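Local coordinates for protein transferrin (Manduca sexta, PDB 6WB6) that binds a single ferric ion together with a carbonate anion and transports iron as a secreted insect glycoprotein, at residues 362-370 with 380-388. Residues are numbered along the deposited sequence; the frame is centred on the assembly and turned at random.
Sequences ALSKCRAMS and PILDCVQEN
Cys366 and Cys384 join helix to strand through a disulfide with a torsion of -89° about the S-S bond, and side chains pack on either side of it along the helix, Leu363 on one and Leu382 on the other. The methyl CD1 of Leu363 rests on Cys384 CB at 3.6 Å, while its CD2 meets Gln386 OE1, the two side chains crossing at about a right angle. That same CD2 also lies against one face of the Arg367 guanidinium, off-centre. Further along the helix, Leu382 pushes its CD2 into a hollow formed by Cys366 O (3.8 Å), Ser370 CA and Met369 CG. Strand 352-357, helix 360-375 and strand 381-386 make a beta-alpha-beta unit, strand 381-386 pairing in parallel with 352-357; the disulfide ties the crossover helix to the second strand, and segment 362-370 runs nearly antiparallel to strand 381-386 (169°). Ser370 OG donates a hydrogen bond to Leu382 O at 2.6 Å, in the carbonyl plane and on a lone pair; a chi1 of 167° swings OG away from the backbone N of Ser370. An alanine here would lose that bond and is likely to leave Leu382 O without its helix partner. Two waters also bridge: one, beside the disulfide, links Arg367 NE to Cys384 O; the other, at the Ser370 end, links Ser370 O to Leu382 N.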
ATOM      1  N   ALA A 362       6.558  16.996   6.985  1.00 22.23           N
ATOM      2  CA  ALA A 362       5.623  15.883   7.126  1.00 20.15           C
ATOM      3  C   ALA A 362       4.215  16.288   6.721  1.00 22.47           C
ATOM      4  O   ALA A 362       3.520  15.531   6.027  1.00 18.93           O
ATOM      5  CB  ALA A 362       5.658  15.369   8.547  1.00 15.36           C
ATOM      6  N   LEU A 363       3.778  17.484   7.116  1.00 18.22           N
ATOM      7  CA  LEU A 363       2.507  17.992   6.615  1.00 17.51           C
ATOM      8  C   LEU A 363       2.461  17.968   5.088  1.00 23.96           C
ATOM      9  O   LEU A 363       1.448  17.605   4.490  1.00 16.06           O
ATOM     10  CB  LEU A 363       2.269  19.411   7.104  1.00 24.14           C
ATOM     11  CG  LEU A 363       0.944  20.034   6.692  1.00 23.77           C
ATOM     12  CD1 LEU A 363      -0.184  19.196   7.185  1.00 20.66           C
ATOM     13  CD2 LEU A 363       0.841  21.471   7.256  1.00 28.41           C
ATOM     14  N   SER A 364       3.525  18.429   4.434  1.00 25.42           N
ATOM     15  CA  SER A 364       3.475  18.468   2.982  1.00 19.10           C
ATOM     16  C   SER A 364       3.508  17.061   2.396  1.00 15.54           C
ATOM     17  O   SER A 364       2.866  16.815   1.373  1.00 17.85           O
ATOM     18  CB  SER A 364       4.612  19.315   2.433  1.00 29.11           C
ATOM     19  OG  SER A 364       5.834  18.860   2.961  1.00 38.64           O
ATOM     20  N   LYS A 365       4.232  16.136   3.031  1.00 16.71           N
ATOM     21  CA  LYS A 365       4.240  14.761   2.550  1.00 17.93           C
ATOM     22  C   LYS A 365       2.873  14.124   2.738  1.00 21.94           C
ATOM     23  O   LYS A 365       2.379  13.410   1.853  1.00 18.41           O
ATOM     24  CB  LYS A 365       5.331  13.947   3.268  1.00 14.60           C
ATOM     25  CG  LYS A 365       5.475  12.511   2.734  1.00 21.53           C
ATOM     26  CD  LYS A 365       6.593  11.714   3.388  1.00 21.86           C
ATOM     27  CE  LYS A 365       6.537  10.262   2.916  1.00 12.26           C
ATOM     28  NZ  LYS A 365       7.667   9.391   3.378  1.00 21.58           N
ATOM     29  N   CYS A 366       2.228  14.406   3.868  1.00 19.40           N
ATOM     30  CA  CYS A 366       0.888  13.879   4.112  1.00 15.32           C
ATOM     31  C   CYS A 366      -0.114  14.421   3.096  1.00 18.76           C
ATOM     32  O   CYS A 366      -1.010  13.699   2.638  1.00 18.06           O
ATOM     33  CB  CYS A 366       0.468  14.226   5.540  1.00 24.38           C
ATOM     34  SG  CYS A 366      -1.175  13.712   5.965  1.00 21.81           S
ATOM     35  N   ARG A 367       0.037  15.686   2.702  1.00 19.71           N
ATOM     36  CA  ARG A 367      -0.894  16.262   1.737  1.00 13.57           C
ATOM     37  C   ARG A 367      -0.676  15.700   0.337  1.00 19.35           C
ATOM     38  O   ARG A 367      -1.643  15.508  -0.402  1.00 14.37           O
ATOM     39  CB  ARG A 367      -0.770  17.777   1.718  1.00 23.20           C
ATOM     40  CG  ARG A 367      -1.429  18.409   2.949  1.00 22.58           C
ATOM     41  CD  ARG A 367      -1.289  19.942   2.963  1.00 29.73           C
ATOM     42  NE  ARG A 367      -2.015  20.514   4.094  1.00 32.46           N
ATOM     43  CZ  ARG A 367      -1.732  21.685   4.652  1.00 34.64           C
ATOM     44  NH1 ARG A 367      -0.722  22.422   4.183  1.00 31.64           N
ATOM     45  NH2 ARG A 367      -2.460  22.114   5.684  1.00 29.40           N
ATOM     46  N   ALA A 368       0.583  15.483  -0.066  1.00 19.42           N
ATOM     47  CA  ALA A 368       0.829  14.878  -1.374  1.00 19.65           C
ATOM     48  C   ALA A 368       0.357  13.431  -1.373  1.00 18.21           C
ATOM     49  O   ALA A 368      -0.250  12.965  -2.338  1.00 22.63           O
ATOM     50  CB  ALA A 368       2.317  14.977  -1.739  1.00 18.33           C
ATOM     51  N   MET A 369       0.569  12.735  -0.260  1.00 16.66           N
ATOM     52  CA  MET A 369       0.055  11.382  -0.106  1.00 17.27           C
ATOM     53  C   MET A 369      -1.469  11.353  -0.128  1.00 15.44           C
ATOM     54  O   MET A 369      -2.069  10.431  -0.686  1.00 18.67           O
ATOM     55  CB  MET A 369       0.592  10.795   1.192  1.00 23.69           C
ATOM     56  CG  MET A 369       0.212   9.381   1.461  1.00 32.64           C
ATOM     57  SD  MET A 369       1.321   8.682   2.681  1.00 35.97           S
ATOM     58  CE  MET A 369       1.217   9.913   3.972  1.00 32.15           C
ATOM     59  N   SER A 370      -2.124  12.341   0.484  1.00 14.06           N
ATOM     60  CA  SER A 370      -3.583  12.348   0.492  1.00 19.96           C
ATOM     61  C   SER A 370      -4.138  12.492  -0.911  1.00 16.41           C
ATOM     62  O   SER A 370      -5.095  11.817  -1.271  1.00 12.15           O
ATOM     63  CB  SER A 370      -4.129  13.483   1.349  1.00 14.28           C
ATOM     64  OG  SER A 370      -5.485  13.624   1.080  1.00 20.32           O
ATOM     65  N   PRO A 380     -11.135   5.744   3.477  1.00 18.86           N
ATOM     66  CA  PRO A 380     -11.305   7.180   3.734  1.00 27.47           C
ATOM     67  C   PRO A 380     -10.256   8.138   3.160  1.00 20.68           C
ATOM     68  O   PRO A 380      -9.070   7.824   2.993  1.00 25.05           O
ATOM     69  CB  PRO A 380     -11.269   7.258   5.267  1.00 22.40           C
ATOM     70  CG  PRO A 380     -10.538   6.046   5.699  1.00 18.78           C
ATOM     71  CD  PRO A 380     -10.939   4.988   4.729  1.00 18.38           C
ATOM     72  N   ILE A 381     -10.753   9.335   2.853  1.00 25.74           N
ATOM     73  CA  ILE A 381      -9.893  10.439   2.458  1.00 17.45           C
ATOM     74  C   ILE A 381      -8.936  10.735   3.585  1.00 23.27           C
ATOM     75  O   ILE A 381      -9.325  10.780   4.763  1.00 19.97           O
ATOM     76  CB  ILE A 381     -10.746  11.677   2.129  1.00 26.75           C
ATOM     77  CG1 ILE A 381     -11.595  11.408   0.892  1.00 27.42           C
ATOM     78  CG2 ILE A 381      -9.881  12.919   1.917  1.00 21.21           C
ATOM     79  CD1 ILE A 381     -12.883  12.202   0.870  1.00 21.53           C
ATOM     80  N   LEU A 382      -7.686  10.967   3.235  1.00 22.38           N
ATOM     81  CA  LEU A 382      -6.668  11.272   4.229  1.00 20.93           C
ATOM     82  C   LEU A 382      -6.624  12.781   4.449  1.00 21.54           C
ATOM     83  O   LEU A 382      -6.454  13.561   3.502  1.00 24.83           O
ATOM     84  CB  LEU A 382      -5.311  10.728   3.790  1.00 17.89           C
ATOM     85  CG  LEU A 382      -4.110  10.987   4.682  1.00 24.98           C
ATOM     86  CD1 LEU A 382      -4.201  10.203   5.966  1.00 17.70           C
ATOM     87  CD2 LEU A 382      -2.855  10.612   3.923  1.00 19.21           C
ATOM     88  N   ASP A 383      -6.792  13.196   5.688  1.00 26.11           N
ATOM     89  CA  ASP A 383      -6.536  14.582   6.023  1.00 19.53           C
ATOM     90  C   ASP A 383      -5.289  14.648   6.885  1.00 24.08           C
ATOM     91  O   ASP A 383      -4.839  13.646   7.445  1.00 24.30           O
ATOM     92  CB  ASP A 383      -7.734  15.207   6.709  1.00 18.05           C
ATOM     93  CG  ASP A 383      -7.626  16.704   6.812  1.00 35.97           C
ATOM     94  OD1 ASP A 383      -6.633  17.267   6.288  1.00 38.32           O
ATOM     95  OD2 ASP A 383      -8.536  17.315   7.406  1.00 34.52           O
ATOM     96  N   CYS A 384      -4.698  15.834   6.921  1.00 25.99           N
ATOM     97  CA  CYS A 384      -3.407  16.067   7.546  1.00 25.15           C
ATOM     98  C   CYS A 384      -3.549  17.185   8.572  1.00 23.62           C
ATOM     99  O   CYS A 384      -4.040  18.273   8.248  1.00 25.95           O
ATOM    100  CB  CYS A 384      -2.369  16.426   6.473  1.00 24.65           C
ATOM    101  SG  CYS A 384      -2.290  15.193   5.140  1.00 25.98           S
ATOM    102  N   VAL A 385      -3.120  16.916   9.797  1.00 22.58           N
ATOM    103  CA  VAL A 385      -3.239  17.856  10.904  1.00 27.86           C
ATOM    104  C   VAL A 385      -1.900  17.933  11.622  1.00 29.81           C
ATOM    105  O   VAL A 385      -1.280  16.905  11.912  1.00 20.62           O
ATOM    106  CB  VAL A 385      -4.353  17.445  11.877  1.00 35.86           C
ATOM    107  CG1 VAL A 385      -4.281  18.278  13.149  1.00 32.10           C
ATOM    108  CG2 VAL A 385      -5.707  17.619  11.196  1.00 34.72           C
ATOM    109  N   GLN A 386      -1.460  19.149  11.922  1.00 25.93           N
ATOM    110  CA  GLN A 386      -0.087  19.379  12.349  1.00 29.69           C
ATOM    111  C   GLN A 386      -0.034  19.928  13.767  1.00 28.11           C
ATOM    112  O   GLN A 386      -0.591  20.992  14.057  1.00 31.45           O
ATOM    113  CB  GLN A 386       0.632  20.335  11.408  1.00 37.43           C
ATOM    114  CG  GLN A 386       2.155  20.213  11.533  1.00 35.59           C
ATOM    115  CD  GLN A 386       2.871  21.463  11.141  1.00 28.59           C
ATOM    116  OE1 GLN A 386       2.307  22.330  10.479  1.00 42.53           O
ATOM    117  NE2 GLN A 386       4.112  21.581  11.561  1.00 29.47           N
ATOM    118  N   GLU A 387       0.670  19.222  14.629  1.00 25.28           N
ATOM    119  CA  GLU A 387       1.020  19.719  15.946  1.00 34.73           C
ATOM    120  C   GLU A 387       2.534  19.817  15.986  1.00 30.74           C
ATOM    121  O   GLU A 387       3.223  19.375  15.066  1.00 30.28           O
ATOM    122  CB  GLU A 387       0.485  18.803  17.054  1.00 30.58           C
ATOM    123  CG  GLU A 387      -1.030  18.647  17.016  1.00 33.78           C
ATOM    124  CD  GLU A 387      -1.748  19.900  17.480  1.00 27.20           C
ATOM    125  OE1 GLU A 387      -1.177  20.654  18.295  1.00 31.83           O
ATOM    126  OE2 GLU A 387      -2.866  20.140  16.997  1.00 28.66           O
ATOM    127  N   ASN A 388       3.069  20.389  17.056  1.00 35.82           N
ATOM    128  CA  ASN A 388       4.488  20.715  17.067  1.00 46.32           C
ATOM    129  C   ASN A 388       5.321  19.681  17.809  1.00 35.86           C
ATOM    130  O   ASN A 388       6.536  19.857  17.933  1.00 34.06           O
ATOM    131  CB  ASN A 388       4.698  22.120  17.636  1.00 45.85           C
ATOM    132  CG  ASN A 388       4.519  23.216  16.573  1.00 49.98           C
ATOM    133  OD1 ASN A 388       4.072  22.955  15.449  1.00 53.20           O
ATOM    134  ND2 ASN A 388       4.870  24.446  16.930  1.00 55.94           N
TER
HETATM  135  O   HOH W   1      -4.000  19.136   5.639  1.00 28.87           O
HETATM  136  O   HOH W   2      -6.982  10.770   0.690  1.00 19.44           O